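Local coordinates for aldehyde dehydrogenase (Trypanosoma brucei, PDB 5MYP), which probably oxidises aldehydes to the corresponding carboxylic acids with NAD+ as the electron acceptor, at residues N11-L14 with E15-P18; V149-P152 with S153-A156; N239-V242 with V243-I247; R406-E409 with S410-S414. All coordinates share one frame; numbering follows the deposited sequence. Where two conformers were deposited one is given.

Contact 1: N11-L14 with E15-P18; sequences NTSL and ENIP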
ATOM      1  N   ASN A  11      31.692   5.368   6.897  1.00 24.10           N
ATOM      2  CA  ASN A  11      30.900   4.526   5.996  1.00 23.19           C
ATOM      3  C   ASN A  11      30.854   3.099   6.534  1.00 22.16           C
ATOM      4  O   ASN A  11      31.871   2.566   6.976  1.00 22.18           O
ATOM      5  CB  ASN A  11      31.490   4.504   4.582  1.00 23.26           C
ATOM      6  CG  ASN A  11      31.343   5.829   3.848  1.00 23.78           C
ATOM      7  OD1 ASN A  11      30.401   6.590   4.070  1.00 23.70           O
ATOM      8  ND2 ASN A  11      32.274   6.099   2.947  1.00 24.37           N
ATOM      9  N   THR A  12      29.665   2.496   6.513  1.00 20.45           N
ATOM     10  CA  THR A  12      29.513   1.096   6.888  1.00 19.37           C
ATOM     11  C   THR A  12      30.159   0.240   5.804  1.00 18.84           C
ATOM     12  O   THR A  12      29.886   0.437   4.622  1.00 18.17           O
ATOM     13  CB  THR A  12      28.027   0.707   7.021  1.00 18.97           C
ATOM     14  OG1 THR A  12      27.355   1.667   7.852  1.00 18.20           O
ATOM     15  CG2 THR A  12      27.880  -0.704   7.611  1.00 18.84           C
ATOM     16  N   SER A  13      31.025  -0.691   6.204  1.00 18.75           N
ATOM     17  CA  SER A  13      31.653  -1.605   5.252  1.00 18.57           C
ATOM     18  C   SER A  13      30.581  -2.494   4.632  1.00 18.34           C
ATOM     19  O   SER A  13      29.611  -2.869   5.301  1.00 17.78           O
ATOM     20  CB  SER A  13      32.731  -2.464   5.918  1.00 18.74           C
ATOM     21  OG  SER A  13      32.153  -3.476   6.727  1.00 19.09           O
ATOM     22  N   LEU A  14      30.768  -2.835   3.363  1.00 18.21           N
ATOM     23  CA  LEU A  14      29.798  -3.655   2.638  1.00 18.64           C
ATOM     24  C   LEU A  14      29.601  -5.037   3.272  1.00 18.52           C
ATOM     25  O   LEU A  14      28.496  -5.572   3.251  1.00 18.49           O
ATOM     26  CB  LEU A  14      30.190  -3.785   1.156  1.00 18.93           C
ATOM     27  CG  LEU A  14      30.271  -2.480   0.351  1.00 19.13           C
ATOM     28  CD1 LEU A  14      30.692  -2.762  -1.086  1.00 19.41           C
ATOM     29  CD2 LEU A  14      28.945  -1.739   0.389  1.00 19.21           C
ATOM     30  N   GLU A  15      30.672  -5.593   3.840  0.50 18.55           N
ATOM     31  CA  GLU A  15      30.623  -6.886   4.524  0.50 18.54           C
ATOM     32  C   GLU A  15      29.773  -6.849   5.803  0.50 18.14           C
ATOM     33  O   GLU A  15      29.148  -7.853   6.153  0.50 17.96           O
ATOM     34  CB  GLU A  15      32.050  -7.361   4.847  0.50 19.03           C
ATOM     35  CG  GLU A  15      32.128  -8.555   5.789  0.50 19.31           C
ATOM     36  CD  GLU A  15      33.556  -9.003   6.043  0.50 19.62           C
ATOM     37  OE1 GLU A  15      33.854  -9.450   7.170  0.50 19.87           O
ATOM     38  OE2 GLU A  15      34.386  -8.905   5.115  0.50 19.69           O
ATOM     39  N   ASN A  16      29.760  -5.703   6.490  1.00 17.52           N
ATOM     40  CA  ASN A  16      28.957  -5.527   7.718  1.00 17.43           C
ATOM     41  C   ASN A  16      27.461  -5.287   7.482  1.00 16.51           C
ATOM     42  O   ASN A  16      26.668  -5.452   8.411  1.00 16.05           O
ATOM     43  CB  ASN A  16      29.517  -4.387   8.593  1.00 17.86           C
ATOM     44  CG  ASN A  16      30.794  -4.776   9.333  1.00 18.58           C
ATOM     45  OD1 ASN A  16      31.093  -5.960   9.507  1.00 19.86           O
ATOM     46  ND2 ASN A  16      31.543  -3.778   9.785  1.00 18.66           N
ATOM     47  N   ILE A  17      27.074  -4.898   6.267  1.00 15.65           N
ATOM     48  CA  ILE A  17      25.662  -4.608   5.969  1.00 15.52           C
ATOM     49  C   ILE A  17      24.751  -5.839   6.170  1.00 15.31           C
ATOM     50  O   ILE A  17      23.745  -5.725   6.871  1.00 15.47           O
ATOM     51  CB  ILE A  17      25.492  -3.911   4.586  1.00 15.39           C
ATOM     52  CG1 ILE A  17      26.012  -2.471   4.684  1.00 15.35           C
ATOM     53  CG2 ILE A  17      24.031  -3.925   4.127  1.00 15.61           C
ATOM     54  CD1 ILE A  17      26.253  -1.791   3.351  1.00 15.37           C
ATOM     55  N   PRO A  18      25.101  -7.009   5.586  1.00 15.25           N
ATOM     56  CA  PRO A  18      24.341  -8.240   5.878  1.00 15.15           C
ATOM     57  C   PRO A  18      24.272  -8.612   7.366  1.00 14.68           C
ATOM     58  O   PRO A  18      23.241  -9.116   7.815  1.00 14.24           O
ATOM     59  CB  PRO A  18      25.106  -9.328   5.113  1.00 15.40           C
ATOM     60  CG  PRO A  18      25.828  -8.608   4.033  1.00 15.70           C
ATOM     61  CD  PRO A  18      26.078  -7.209   4.496  1.00 15.49           C
TER
HETATM   62  O   HOH W   1      31.405  -1.129   9.104  1.00 19.68           O
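Thr12 meets Ile17 and Asn16 through one methyl, CG2, where residues 11-18 turn into helix 16-29 under a serine N-terminal cap. That methyl lies 3.9 Å from CG1 of Ile17, while the hydroxyl beside it bonds with the backbone N of Asn180 and so ties the approach to the loop after strand 176-178. Ser13 supplies the cap. Its OG stands between its own backbone N and carbonyl carbon (chi1 74°), which turns it toward the first turn of the helix, and it accepts from Asn16 N at 3.3 Å with an N-H...O angle of 144°. The carbonyl of Ser13 adds weak bonds from the N atoms of Asn16 and Ile17, so the backbone N of Asn16 has two acceptors on one residue. A water bridges the turn, accepting from Ser13 N at 3.0 Å and from Asn16 ND2 at 2.7 Å. Leu14 follows, its O taking a weak bond from Ile17 N. The side chains of Leu14 and Ile17 both touch Ala188 on helix 183-191; they run beside each other in the same direction, with CD2 of Leu14 4.0 Å from CD1 of Ile17.

Contact 2: V149-P152 with S153-A156; sequences VIKP and SELA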
ATOM      1  N   VAL A 149      16.205  -0.918  10.314  1.00 10.13           N
ATOM      2  CA  VAL A 149      17.505  -0.412   9.889  1.00 10.40           C
ATOM      3  C   VAL A 149      17.280   0.985   9.327  1.00 10.55           C
ATOM      4  O   VAL A 149      16.361   1.196   8.539  1.00 10.30           O
ATOM      5  CB  VAL A 149      18.162  -1.324   8.836  1.00 10.38           C
ATOM      6  CG1 VAL A 149      19.467  -0.709   8.329  1.00 10.47           C
ATOM      7  CG2 VAL A 149      18.405  -2.709   9.426  1.00 10.43           C
ATOM      8  N   ILE A 150      18.109   1.939   9.744  1.00 11.04           N
ATOM      9  CA  ILE A 150      18.026   3.309   9.229  1.00 11.41           C
ATOM     10  C   ILE A 150      19.246   3.638   8.377  1.00 11.79           C
ATOM     11  O   ILE A 150      20.352   3.162   8.652  1.00 11.79           O
ATOM     12  CB  ILE A 150      17.827   4.367  10.342  1.00 11.47           C
ATOM     13  CG1 ILE A 150      19.001   4.406  11.333  1.00 11.62           C
ATOM     14  CG2 ILE A 150      16.527   4.106  11.084  1.00 11.49           C
ATOM     15  CD1 ILE A 150      18.959   5.602  12.253  1.00 11.93           C
ATOM     16  N   LYS A 151      19.026   4.446   7.345  1.00 12.19           N
ATOM     17  CA  LYS A 151      20.076   4.847   6.419  1.00 12.74           C
ATOM     18  C   LYS A 151      20.074   6.378   6.315  1.00 13.01           C
ATOM     19  O   LYS A 151      19.332   6.950   5.512  1.00 13.05           O
ATOM     20  CB  LYS A 151      19.877   4.149   5.065  1.00 13.12           C
ATOM     21  CG  LYS A 151      21.114   4.143   4.174  1.00 13.48           C
ATOM     22  CD  LYS A 151      21.142   5.347   3.241  1.00 13.93           C
ATOM     23  CE  LYS A 151      22.511   5.972   3.151  1.00 14.23           C
ATOM     24  NZ  LYS A 151      22.429   7.337   2.554  1.00 14.27           N
ATOM     25  N   PRO A 152      20.875   7.055   7.164  1.00 13.23           N
ATOM     26  CA  PRO A 152      20.935   8.518   7.118  1.00 13.48           C
ATOM     27  C   PRO A 152      21.494   9.056   5.806  1.00 14.04           C
ATOM     28  O   PRO A 152      22.374   8.427   5.200  1.00 13.39           O
ATOM     29  CB  PRO A 152      21.890   8.870   8.270  1.00 13.44           C
ATOM     30  CG  PRO A 152      21.822   7.704   9.187  1.00 13.36           C
ATOM     31  CD  PRO A 152      21.679   6.521   8.280  1.00 13.31           C
ATOM     32  N   SER A 153      20.987  10.213   5.381  1.00 14.60           N
ATOM     33  CA  SER A 153      21.486  10.867   4.173  1.00 15.53           C
ATOM     34  C   SER A 153      22.928  11.347   4.371  1.00 16.44           C
ATOM     35  O   SER A 153      23.255  11.959   5.395  1.00 16.15           O
ATOM     36  CB  SER A 153      20.615  12.058   3.789  1.00 15.27           C
ATOM     37  OG  SER A 153      21.169  12.739   2.679  1.00 14.87           O
ATOM     38  N   GLU A 154      23.769  11.075   3.373  1.00 17.65           N
ATOM     39  CA  GLU A 154      25.157  11.537   3.386  1.00 19.01           C
ATOM     40  C   GLU A 154      25.290  13.053   3.139  1.00 19.66           C
ATOM     41  O   GLU A 154      26.345  13.626   3.412  1.00 19.98           O
ATOM     42  CB  GLU A 154      26.021  10.720   2.404  1.00 19.75           C
ATOM     43  CG  GLU A 154      25.919  11.086   0.921  1.00 20.65           C
ATOM     44  CD  GLU A 154      24.804  10.367   0.178  1.00 21.28           C
ATOM     45  OE1 GLU A 154      23.750  10.048   0.796  1.00 21.34           O
ATOM     46  OE2 GLU A 154      24.995  10.121  -1.035  1.00 21.78           O
ATOM     47  N   LEU A 155      24.231  13.683   2.626  1.00 20.15           N
ATOM     48  CA  LEU A 155      24.198  15.141   2.416  1.00 20.77           C
ATOM     49  C   LEU A 155      23.795  15.947   3.673  1.00 20.40           C
ATOM     50  O   LEU A 155      23.624  17.163   3.585  1.00 20.48           O
ATOM     51  CB  LEU A 155      23.287  15.495   1.227  1.00 21.59           C
ATOM     52  CG  LEU A 155      23.792  15.113  -0.169  1.00 22.32           C
ATOM     53  CD1 LEU A 155      23.465  13.672  -0.530  1.00 22.86           C
ATOM     54  CD2 LEU A 155      23.191  16.042  -1.217  1.00 22.63           C
ATOM     55  N   ALA A 156      23.623  15.276   4.820  1.00 19.84           N
ATOM     56  CA  ALA A 156      23.560  15.946   6.134  1.00 19.18           C
ATOM     57  C   ALA A 156      24.508  15.212   7.092  1.00 18.79           C
ATOM     58  O   ALA A 156      24.063  14.565   8.044  1.00 18.34           O
ATOM     59  CB  ALA A 156      22.137  15.956   6.665  1.00 19.32           C
TER
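Lys151 and Glu154 form a long salt bridge, with Lys151 NZ 3.5 Å from Glu154 OE1. The same ammonium holds a shorter bond, 2.9 Å from Lys151 NZ to Pro152 O, with the nitrogen above the carbonyl plane, 40° out of it and not on a lone pair. Its strongest polar partner is Gly181 O, in the loop after strand 176-178, so two backbone oxygens and a carboxylate gather round one buried lysine end. The chain of Lys151 reaches them by bending at chi2 (-92°) and chi3, which carries its tip forward along the chain, beside Pro152 and Ser153. Glu154 bends at chi2 as well. Behind this pair, an ST turn fixes the backbone: Ser153 OG accepts from Leu155 N at 3.2 Å, with an N-H...O angle of 148°. It is nested in a type I beta turn from Ser153 to Ala156, closed by a weak bond from Ala156 N to Ser153 O. The side chain of Ser153 lies about 12 Å from that of Cys259, the predicted catalytic cysteine. Strand 147-151, paired in parallel with strands 110-124 and 176-178, passes through the turn to Ala156, the N-cap of helix 157-170, and Pro152 packs against Ala160 of that helix.

Contact 3: N239-V242 with V243-I247; sequences NMKV and VAERI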
ATOM      1  N   ASN A 239      -7.218  40.332   3.162  1.00 24.58           N
ATOM      2  CA  ASN A 239      -6.334  39.402   3.881  1.00 24.26           C
ATOM      3  C   ASN A 239      -4.949  39.257   3.244  1.00 24.06           C
ATOM      4  O   ASN A 239      -4.195  38.356   3.615  1.00 23.53           O
ATOM      5  CB  ASN A 239      -6.992  38.015   3.936  1.00 24.10           C
ATOM      6  CG  ASN A 239      -8.426  38.068   4.421  1.00 24.06           C
ATOM      7  OD1 ASN A 239      -8.689  38.384   5.582  1.00 24.66           O
ATOM      8  ND2 ASN A 239      -9.359  37.760   3.534  1.00 23.11           N
ATOM      9  N   MET A 240      -4.602  40.151   2.315  1.00 23.99           N
ATOM     10  CA  MET A 240      -3.433  39.954   1.448  1.00 23.87           C
ATOM     11  C   MET A 240      -2.102  39.942   2.207  1.00 23.61           C
ATOM     12  O   MET A 240      -1.166  39.262   1.787  1.00 23.21           O
ATOM     13  CB  MET A 240      -3.410  41.006   0.326  1.00 24.21           C
ATOM     14  CG  MET A 240      -2.480  40.698  -0.844  1.00 24.44           C
ATOM     15  SD  MET A 240      -2.808  39.134  -1.685  1.00 24.38           S
ATOM     16  CE  MET A 240      -4.463  39.369  -2.324  1.00 24.59           C
ATOM     17  N   LYS A 241      -2.023  40.670   3.322  1.00 23.38           N
ATOM     18  CA  LYS A 241      -0.821  40.651   4.164  1.00 23.23           C
ATOM     19  C   LYS A 241      -0.600  39.277   4.802  1.00 22.17           C
ATOM     20  O   LYS A 241       0.524  38.770   4.804  1.00 21.82           O
ATOM     21  CB  LYS A 241      -0.886  41.728   5.252  1.00 24.29           C
ATOM     22  CG  LYS A 241       0.461  42.012   5.899  1.00 25.31           C
ATOM     23  CD  LYS A 241       0.448  43.284   6.743  1.00 26.29           C
ATOM     24  CE  LYS A 241       0.157  42.997   8.204  1.00 26.90           C
ATOM     25  NZ  LYS A 241       1.375  42.551   8.936  1.00 27.72           N
ATOM     26  N   VAL A 242      -1.671  38.682   5.328  1.00 21.01           N
ATOM     27  CA  VAL A 242      -1.601  37.350   5.943  1.00 20.39           C
ATOM     28  C   VAL A 242      -1.363  36.266   4.875  1.00 19.61           C
ATOM     29  O   VAL A 242      -0.604  35.322   5.114  1.00 19.72           O
ATOM     30  CB  VAL A 242      -2.867  37.026   6.776  1.00 20.34           C
ATOM     31  CG1 VAL A 242      -2.836  35.588   7.293  1.00 20.43           C
ATOM     32  CG2 VAL A 242      -3.002  38.006   7.935  1.00 20.46           C
ATOM     33  N   VAL A 243      -2.007  36.415   3.716  1.00 18.78           N
ATOM     34  CA  VAL A 243      -1.784  35.527   2.565  1.00 18.67           C
ATOM     35  C   VAL A 243      -0.294  35.496   2.217  1.00 18.18           C
ATOM     36  O   VAL A 243       0.301  34.422   2.115  1.00 18.03           O
ATOM     37  CB  VAL A 243      -2.607  35.966   1.319  1.00 18.62           C
ATOM     38  CG1 VAL A 243      -2.172  35.213   0.059  1.00 18.71           C
ATOM     39  CG2 VAL A 243      -4.101  35.769   1.552  1.00 18.64           C
ATOM     40  N   ALA A 244       0.295  36.680   2.062  1.00 17.65           N
ATOM     41  CA  ALA A 244       1.699  36.817   1.663  1.00 17.74           C
ATOM     42  C   ALA A 244       2.670  36.337   2.740  1.00 17.84           C
ATOM     43  O   ALA A 244       3.700  35.733   2.424  1.00 17.19           O
ATOM     44  CB  ALA A 244       2.000  38.261   1.286  1.00 17.95           C
ATOM     45  N   GLU A 245       2.348  36.615   4.002  1.00 17.75           N
ATOM     46  CA  GLU A 245       3.178  36.167   5.123  1.00 18.08           C
ATOM     47  C   GLU A 245       3.246  34.642   5.221  1.00 17.38           C
ATOM     48  O   GLU A 245       4.320  34.083   5.444  1.00 16.70           O
ATOM     49  CB  GLU A 245       2.691  36.775   6.442  1.00 19.14           C
ATOM     50  CG  GLU A 245       3.104  38.236   6.604  1.00 20.15           C
ATOM     51  CD  GLU A 245       2.400  38.957   7.742  1.00 21.37           C
ATOM     52  OE1 GLU A 245       1.349  38.479   8.229  1.00 22.64           O
ATOM     53  OE2 GLU A 245       2.906  40.025   8.147  1.00 22.45           O
ATOM     54  N   ARG A 246       2.108  33.978   5.029  1.00 16.78           N
ATOM     55  CA  ARG A 246       2.055  32.516   5.085  1.00 16.57           C
ATOM     56  C   ARG A 246       2.805  31.873   3.913  1.00 16.13           C
ATOM     57  O   ARG A 246       3.596  30.950   4.122  1.00 15.47           O
ATOM     58  CB  ARG A 246       0.607  32.029   5.167  1.00 16.70           C
ATOM     59  CG  ARG A 246      -0.010  32.351   6.519  1.00 16.95           C
ATOM     60  CD  ARG A 246      -1.501  32.081   6.601  1.00 17.15           C
ATOM     61  NE  ARG A 246      -2.010  32.459   7.923  1.00 17.32           N
ATOM     62  CZ  ARG A 246      -3.246  32.238   8.373  1.00 17.62           C
ATOM     63  NH1 ARG A 246      -4.156  31.621   7.623  1.00 17.45           N
ATOM     64  NH2 ARG A 246      -3.578  32.644   9.599  1.00 18.03           N
ATOM     65  N   ILE A 247       2.580  32.385   2.702  1.00 15.71           N
ATOM     66  CA  ILE A 247       3.277  31.886   1.505  1.00 15.84           C
ATOM     67  C   ILE A 247       4.788  32.101   1.636  1.00 15.98           C
ATOM     68  O   ILE A 247       5.568  31.175   1.407  1.00 16.03           O
ATOM     69  CB  ILE A 247       2.756  32.552   0.203  1.00 15.61           C
ATOM     70  CG1 ILE A 247       1.310  32.126  -0.070  1.00 15.54           C
ATOM     71  CG2 ILE A 247       3.634  32.187  -0.999  1.00 15.74           C
ATOM     72  CD1 ILE A 247       0.577  32.975  -1.091  1.00 15.64           C
TER
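Lys241 approaches Glu245 by leaving its backbone with CG anti to N (chi1 -164°) and then bending at chi3 and chi4, whereas Glu245 sets CG beside its own N (chi1 -77°) and stays extended beyond it. The two chains cross, and Lys241 NZ donates to Glu245 OE2 at 3.1 Å in a salt bridge, meeting the syn side of the carboxylate but 31° out of its plane. Val242 and Arg246 instead run alongside each other: CG1 of Val242 sits over one face of the guanidinium, 3.2 Å above its plane and displaced toward the rim. Arg246 NE is nearest, 3.3 Å from Val242 CG1. These are i to i+4 pairs on the opening turns of helix 240-252, the crossover helix of a beta-alpha-beta unit between strands 229-232 and 264-268. Asn239 occupies the N-cap position without a capping bond from its side chain; its backbone O accepts from Val243 N at 2.9 Å. Met240 SD touches Val243 CG1 at 4.3 Å, and Met240 continues onto Leu275 and Ala278 of helix 272-287. Arg246 NH1 bonds to Asn420 O of its own chain and, across the dimer interface, to Gly463 O of the second subunit.

Contact 4: R406-E409 with S410-S414; sequences RGVE and SRTSS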
ATOM      1  N   ARG A 406     -14.228  24.429  -3.155  1.00 23.30           N
ATOM      2  CA  ARG A 406     -14.822  23.127  -3.491  1.00 24.33           C
ATOM      3  C   ARG A 406     -14.515  22.707  -4.930  1.00 23.39           C
ATOM      4  O   ARG A 406     -14.217  21.538  -5.183  1.00 23.24           O
ATOM      5  CB  ARG A 406     -16.342  23.152  -3.268  1.00 26.02           C
ATOM      6  CG  ARG A 406     -17.012  21.783  -3.332  1.00 27.86           C
ATOM      7  CD  ARG A 406     -18.450  21.823  -2.849  1.00 29.82           C
ATOM      8  NE  ARG A 406     -19.099  20.516  -2.982  1.00 31.34           N
ATOM      9  CZ  ARG A 406     -20.329  20.219  -2.556  0.60 32.20           C
ATOM     10  NH1 ARG A 406     -21.091  21.132  -1.950  1.00 33.09           N
ATOM     11  NH2 ARG A 406     -20.809  18.991  -2.741  1.00 32.61           N
ATOM     12  N   GLY A 407     -14.596  23.658  -5.859  1.00 22.30           N
ATOM     13  CA  GLY A 407     -14.284  23.412  -7.265  1.00 22.06           C
ATOM     14  C   GLY A 407     -12.842  23.003  -7.512  1.00 21.66           C
ATOM     15  O   GLY A 407     -12.581  22.059  -8.263  1.00 22.19           O
ATOM     16  N   VAL A 408     -11.908  23.703  -6.868  1.00 20.59           N
ATOM     17  CA  VAL A 408     -10.477  23.406  -7.004  1.00 20.01           C
ATOM     18  C   VAL A 408     -10.138  22.049  -6.372  1.00 19.33           C
ATOM     19  O   VAL A 408      -9.419  21.260  -6.979  1.00 18.94           O
ATOM     20  CB  VAL A 408      -9.589  24.528  -6.401  1.00 20.07           C
ATOM     21  CG1 VAL A 408      -8.112  24.129  -6.407  1.00 20.18           C
ATOM     22  CG2 VAL A 408      -9.777  25.832  -7.169  1.00 20.13           C
ATOM     23  N   GLU A 409     -10.655  21.788  -5.169  1.00 18.90           N
ATOM     24  CA  GLU A 409     -10.464  20.497  -4.484  1.00 18.76           C
ATOM     25  C   GLU A 409     -10.951  19.316  -5.322  1.00 18.42           C
ATOM     26  O   GLU A 409     -10.228  18.339  -5.518  1.00 17.84           O
ATOM     27  CB  GLU A 409     -11.210  20.470  -3.143  1.00 19.07           C
ATOM     28  CG  GLU A 409     -10.570  21.286  -2.034  1.00 19.53           C
ATOM     29  CD  GLU A 409     -11.413  21.345  -0.768  1.00 19.91           C
ATOM     30  OE1 GLU A 409     -12.392  20.570  -0.638  1.00 19.86           O
ATOM     31  OE2 GLU A 409     -11.091  22.161   0.118  1.00 20.57           O
ATOM     32  N   SER A 410     -12.180  19.426  -5.817  1.00 18.30           N
ATOM     33  CA  SER A 410     -12.832  18.330  -6.523  1.00 18.65           C
ATOM     34  C   SER A 410     -12.245  18.050  -7.917  1.00 18.63           C
ATOM     35  O   SER A 410     -12.419  16.948  -8.435  1.00 19.20           O
ATOM     36  CB  SER A 410     -14.342  18.588  -6.606  1.00 18.86           C
ATOM     37  OG  SER A 410     -14.628  19.694  -7.436  1.00 19.01           O
ATOM     38  N   ARG A 411     -11.551  19.025  -8.508  1.00 18.53           N
ATOM     39  CA  ARG A 411     -10.997  18.895  -9.867  1.00 18.72           C
ATOM     40  C   ARG A 411      -9.466  18.750  -9.925  1.00 17.32           C
ATOM     41  O   ARG A 411      -8.894  18.736 -11.021  1.00 17.15           O
ATOM     42  CB  ARG A 411     -11.436  20.101 -10.711  1.00 19.98           C
ATOM     43  CG  ARG A 411     -12.938  20.221 -10.912  1.00 21.61           C
ATOM     44  CD  ARG A 411     -13.453  19.218 -11.925  1.00 23.21           C
ATOM     45  NE  ARG A 411     -14.916  19.218 -12.012  1.00 25.05           N
ATOM     46  CZ  ARG A 411     -15.632  18.478 -12.861  1.00 25.89           C
ATOM     47  NH1 ARG A 411     -15.037  17.657 -13.726  1.00 26.05           N
ATOM     48  NH2 ARG A 411     -16.961  18.558 -12.849  1.00 27.07           N
ATOM     49  N   THR A 412      -8.811  18.638  -8.768  1.00 15.95           N
ATOM     50  CA  THR A 412      -7.363  18.409  -8.691  1.00 15.18           C
ATOM     51  C   THR A 412      -7.044  17.202  -7.816  1.00 14.62           C
ATOM     52  O   THR A 412      -7.870  16.774  -7.004  1.00 14.44           O
ATOM     53  CB  THR A 412      -6.631  19.627  -8.099  1.00 15.01           C
ATOM     54  OG1 THR A 412      -7.142  19.915  -6.790  1.00 14.65           O
ATOM     55  CG2 THR A 412      -6.794  20.847  -8.997  1.00 15.12           C
ATOM     56  N   SER A 413      -5.835  16.669  -7.986  1.00 14.24           N
ATOM     57  CA  SER A 413      -5.317  15.596  -7.140  1.00 13.88           C
ATOM     58  C   SER A 413      -3.958  15.988  -6.565  1.00 13.53           C
ATOM     59  O   SER A 413      -3.090  16.492  -7.279  1.00 13.24           O
ATOM     60  CB  SER A 413      -5.208  14.295  -7.924  1.00 14.21           C
ATOM     61  OG  SER A 413      -4.708  13.263  -7.097  1.00 14.70           O
ATOM     62  N   SER A 414      -3.791  15.758  -5.266  1.00 12.84           N
ATOM     63  CA  SER A 414      -2.561  16.092  -4.559  1.00 12.60           C
ATOM     64  C   SER A 414      -2.477  15.252  -3.298  1.00 12.55           C
ATOM     65  O   SER A 414      -3.472  14.670  -2.886  1.00 12.33           O
ATOM     66  CB  SER A 414      -2.536  17.574  -4.196  1.00 12.45           C
ATOM     67  OG  SER A 414      -3.673  17.922  -3.419  1.00 12.18           O
TER
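Thr412 turns back onto Val408, where helix 402-411 gives way to an extended chain. Its CB already lies 3.4 Å from Val408 O. From there the side chain forks: CG2 of Thr412 comes within 3.3 Å of that same oxygen, and OG1, the polar tip, donates to Val408 O at 2.7 Å. The hydroxyl gets there because chi1 of 58° places OG1 between the backbone N and carbonyl carbon, on the side facing the last turn. The donor is tilted 31° from the carbonyl plane of Val408; a side-chain hydroxyl thus serves a carbonyl in the last turn of the helix. Arg411 N also reaches Val408 O, but only weakly, at 3.4 Å.

Two residues earlier, Ser410 N gives a regular helical bond to Arg406 O at 3.0 Å, with an N-H...O angle of 158°. Ser410 OG lies 2.9 Å from Arg406 O and 3.2 Å from Gly407 O, and its single proton may go to either; the hydroxyl is held close to the helix backbone in both cases.

The charged ends lead to the second subunit: Glu409 OE2 forms a salt bridge with Arg461 of that subunit, and Arg411 NH1 one with its Asp31. Within its own chain the helix joins strand 395-398 to strand 417-419 in a beta-alpha-beta unit; Val408 packs on Leu395 and Val397 of the first strand, Glu409 on Val417 and Val419 of the second, and Thr412 on Leu383 and Ile386 of helix 379-387.

Overall arrangement
All four contacts are local and follow one another in series, with none nested or crossed. From the N terminus, contact 1 starts helix 16-29 at the surface, and contact 2 turns the end of strand 147-151 toward helix 157-170. Their centres lie about 14 Å apart, without touching, on the same side of the chain's centre; the loop following strand 176-178 serves both, through Asn180 in contact 1 and Gly181 in contact 2. Contacts 3 and 4 lie across that centre, in helices 240-252 and 402-411, which belong to units of the other sheet. Their centres are about 22 Å apart, and both also touch the second subunit.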